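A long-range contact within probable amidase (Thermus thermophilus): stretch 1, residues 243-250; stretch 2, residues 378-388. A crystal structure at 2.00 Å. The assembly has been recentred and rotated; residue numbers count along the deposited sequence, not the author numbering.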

# COMPACT_ATOMS: atom_id res chain seq x y z
N ASP A 243 -12.55 14.51 11.24
CA ASP A 243 -11.60 14.34 12.34
C ASP A 243 -10.18 14.69 11.88
O ASP A 243 -9.43 15.36 12.61
N PHE A 244 -9.82 14.28 10.67
CA PHE A 244 -8.50 14.58 10.12
C PHE A 244 -8.33 16.09 9.92
O PHE A 244 -7.25 16.64 10.15
N LEU A 245 -9.39 16.76 9.50
CA LEU A 245 -9.35 18.20 9.23
C LEU A 245 -9.48 19.09 10.47
O LEU A 245 -9.16 20.28 10.43
N GLU A 246 -9.97 18.51 11.55
CA GLU A 246 -10.16 19.24 12.79
C GLU A 246 -8.95 20.09 13.18
O GLU A 246 -7.87 19.57 13.43
N GLY A 247 -9.15 21.40 13.21
CA GLY A 247 -8.08 22.32 13.58
C GLY A 247 -6.97 22.53 12.57
O GLY A 247 -6.01 23.26 12.85
N ARG A 248 -7.07 21.93 11.39
CA ARG A 248 -6.01 22.08 10.40
C ARG A 248 -6.32 23.03 9.24
O ARG A 248 -5.54 23.15 8.30
N LEU A 249 -7.46 23.71 9.31
CA LEU A 249 -7.85 24.65 8.28
C LEU A 249 -7.88 26.06 8.84
O LEU A 249 -8.05 26.25 10.05
N GLY A 250 -7.70 27.06 7.98
CA GLY A 250 -7.77 28.43 8.42
C GLY A 250 -9.26 28.74 8.45
O GLY A 250 -10.03 28.14 7.71
N ARG A 378 5.39 24.72 6.98
CA ARG A 378 5.49 23.39 6.39
C ARG A 378 4.40 22.44 6.85
O ARG A 378 3.68 21.88 6.03
N GLU A 379 4.27 22.28 8.16
CA GLU A 379 3.26 21.36 8.69
C GLU A 379 1.84 21.80 8.35
O GLU A 379 0.97 20.96 8.12
N ALA A 380 1.59 23.11 8.30
CA ALA A 380 0.26 23.58 7.97
C ALA A 380 -0.10 23.31 6.50
O ALA A 380 -1.22 22.89 6.19
N PHE A 381 0.87 23.50 5.60
CA PHE A 381 0.66 23.33 4.16
C PHE A 381 1.03 22.00 3.51
O PHE A 381 0.85 21.84 2.30
N ILE A 382 1.61 21.07 4.22
CA ILE A 382 1.91 19.75 3.67
C ILE A 382 1.05 18.64 4.28
O ILE A 382 0.79 17.62 3.64
N THR A 383 0.58 18.86 5.50
CA THR A 383 -0.23 17.86 6.19
C THR A 383 -1.50 17.44 5.45
O THR A 383 -1.87 16.26 5.49
N LEU A 384 -2.18 18.37 4.75
CA LEU A 384 -3.41 18.08 4.01
C LEU A 384 -3.20 17.22 2.76
O LEU A 384 -4.08 16.45 2.37
N THR A 385 -2.04 17.35 2.15
CA THR A 385 -1.76 16.60 0.93
C THR A 385 -0.91 15.34 1.05
O THR A 385 -1.17 14.35 0.37
N LEU A 386 0.08 15.36 1.93
CA LEU A 386 0.98 14.22 2.05
C LEU A 386 0.42 12.80 2.23
O LEU A 386 1.02 11.84 1.75
N PRO A 387 -0.73 12.64 2.91
CA PRO A 387 -1.25 11.28 3.09
C PRO A 387 -1.53 10.53 1.80
O PRO A 387 -1.24 9.34 1.68
N PHE A 388 -2.08 11.23 0.82
CA PHE A 388 -2.47 10.62 -0.44
C PHE A 388 -1.31 10.28 -1.38
O PHE A 388 -1.40 9.34 -2.17

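Side-chain packing between residues 243-250 and 378-388 of probable amidase, two stretches at least 131 residues apart in sequence wherever they touch. The contact is small, burying 351 Å² summed over both sides, and no direct hydrogen bond crosses it; apolar packing and one bridging water make the junction. At its centre lies Leu-384, which gives up more area to the other stretch than any other residue here. Its CA-to-CB bond points sideways, but the m,t rotamer (chi1 -62°, chi2 177°) brings the end of the side chain nearer, so that both methyls meet leucines of the first stretch. CD2 of Leu-384 lies 3.7 Å from CD2 of Leu-245, and CD1 of Leu-384 lies 3.9 Å from CD2 of Leu-249. These two leucines are also m,t; Leu-245 starts sideways and Leu-249 starts away, yet the ends of both come nearer to the second stretch. The Leu-245 to Arg-248 segment between them is a type II beta turn, closed by the backbone hydrogen bond from Arg-248 N to Leu-245 O (2.8 Å). Gly-247 occupies its third position with a positive phi of 73°, a conformation that by itself favours glycine, and neither Gly-247 nor Glu-246 touches the other stretch.

Next to the leucines, Phe-244 points toward the second stretch in the t rotamer (chi1 177°, chi2 72°). Its CE2 is 4.3 Å from CD2 of Leu-384, while its CZ approaches CG of Pro-387 at 3.8 Å; both neighbours sit oblique to the ring. The edge of the ring meets the backbone instead, with CZ of Phe-244 3.4 Å from O of Thr-383, near the ring plane. An aromatic edge carries slight positive charge, so a carbonyl oxygen is a compatible neighbour there. Pro-387 also points toward the first stretch and offers its ring, puckered C-gamma exo, as an apolar surface.

Thr-383 carries the packing outward. It points toward the first stretch as the m rotamer (chi1 -57°), and its two branches do different work: OG1 of Thr-383 turns back to donate a very short hydrogen bond, 2.4 Å, to O of Glu-379, whereas CG2 of Thr-383 lies 3.7 Å from CD of Arg-248. The same methyl lies over one face of the guanidinium. Arg-248 points toward the second stretch; chi1 is m, chi2 and chi3 are t, so the chain runs extended beyond CB until chi4 turns to -81°. Both CD and the guanidinium of Arg-248 thus lie against CG2 of Thr-383, and the charged end continues toward Glu-379. NH1 of Arg-248 comes within 4.5 Å of CG of Glu-379, a contact with the methylene rather than a salt bridge. The polar link is made by water 1, which donates to O of Arg-248 at 2.7 Å and to O of Ala-380 at 2.8 Å, joining the two backbones where the CA atoms of Arg-248 and Ala-380 are 6.9 Å apart.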

# COMPACT_ATOMS: atom_id res chain seq x y z
CB ASP A 243 -11.69 12.93 12.97
CG ASP A 243 -11.43 11.78 11.98
OD1 ASP A 243 -11.34 12.01 10.75
OD2 ASP A 243 -11.34 10.63 12.45
CB PHE A 244 -8.32 13.88 8.77
CG PHE A 244 -7.01 14.19 8.10
CD1 PHE A 244 -5.82 13.66 8.60
CD2 PHE A 244 -6.96 15.02 6.99
CE1 PHE A 244 -4.60 13.97 7.99
CE2 PHE A 244 -5.75 15.34 6.37
CZ PHE A 244 -4.57 14.81 6.87
CB LEU A 245 -10.45 18.58 8.24
CG LEU A 245 -10.32 18.01 6.82
CD1 LEU A 245 -11.58 18.33 6.03
CD2 LEU A 245 -9.09 18.59 6.14
CB GLU A 246 -10.49 18.25 13.90
CG GLU A 246 -10.86 18.88 15.22
CD GLU A 246 -11.48 17.88 16.16
OE1 GLU A 246 -12.65 17.50 15.94
OE2 GLU A 246 -10.80 17.46 17.11
CB ARG A 248 -5.60 20.71 9.86
CG ARG A 248 -4.98 19.82 10.94
CD ARG A 248 -4.08 18.75 10.35
NE ARG A 248 -3.51 17.86 11.36
CZ ARG A 248 -2.44 18.13 12.11
NH1 ARG A 248 -1.80 19.29 12.00
NH2 ARG A 248 -2.01 17.23 12.99
CB LEU A 249 -9.24 24.30 7.74
CG LEU A 249 -9.39 22.95 7.03
CD1 LEU A 249 -10.83 22.77 6.58
CD2 LEU A 249 -8.45 22.90 5.84
CB ARG A 378 6.86 22.77 6.67
CG ARG A 378 7.01 21.35 6.11
CD ARG A 378 8.46 20.87 6.10
NE ARG A 378 8.61 19.58 5.45
CZ ARG A 378 8.43 18.40 6.04
NH1 ARG A 378 8.10 18.35 7.33
NH2 ARG A 378 8.57 17.28 5.36
CB GLU A 379 3.43 21.20 10.21
CG GLU A 379 2.44 20.21 10.84
CD GLU A 379 2.89 19.70 12.21
OE1 GLU A 379 3.39 20.51 13.01
OE2 GLU A 379 2.72 18.49 12.48
CB ALA A 380 0.14 25.08 8.25
CB PHE A 381 1.39 24.43 3.40
CG PHE A 381 0.74 25.77 3.50
CD1 PHE A 381 -0.38 26.08 2.72
CD2 PHE A 381 1.25 26.74 4.35
CE1 PHE A 381 -0.98 27.33 2.79
CE2 PHE A 381 0.66 28.00 4.43
CZ PHE A 381 -0.45 28.30 3.65
CB ILE A 382 3.43 19.43 3.86
CG1 ILE A 382 3.90 18.47 2.77
CG2 ILE A 382 3.68 18.83 5.23
CD1 ILE A 382 3.96 19.09 1.40
CB THR A 383 -0.64 18.35 7.60
OG1 THR A 383 0.54 18.66 8.36
CG2 THR A 383 -1.41 17.26 8.33
CB LEU A 384 -4.10 19.38 3.60
CG LEU A 384 -4.54 20.27 4.76
CD1 LEU A 384 -5.14 21.55 4.22
CD2 LEU A 384 -5.54 19.52 5.63
CB THR A 385 -1.08 17.52 -0.10
OG1 THR A 385 0.02 18.20 0.52
CG2 THR A 385 -2.07 18.56 -0.62
CB LEU A 386 2.04 14.52 3.14
CG LEU A 386 1.64 14.60 4.62
CD1 LEU A 386 1.47 13.19 5.18
CD2 LEU A 386 2.75 15.33 5.40
CB PRO A 387 -2.54 11.50 3.89
CG PRO A 387 -2.28 12.80 4.62
CD PRO A 387 -1.62 13.63 3.55
CB PHE A 388 -3.53 11.52 -1.08
CG PHE A 388 -4.54 11.98 -0.07
CD1 PHE A 388 -5.37 11.06 0.56
CD2 PHE A 388 -4.58 13.31 0.35
CE1 PHE A 388 -6.21 11.44 1.60
CE2 PHE A 388 -5.41 13.71 1.39
CZ PHE A 388 -6.23 12.77 2.02
O HOH W 1 -3.11 21.96 8.06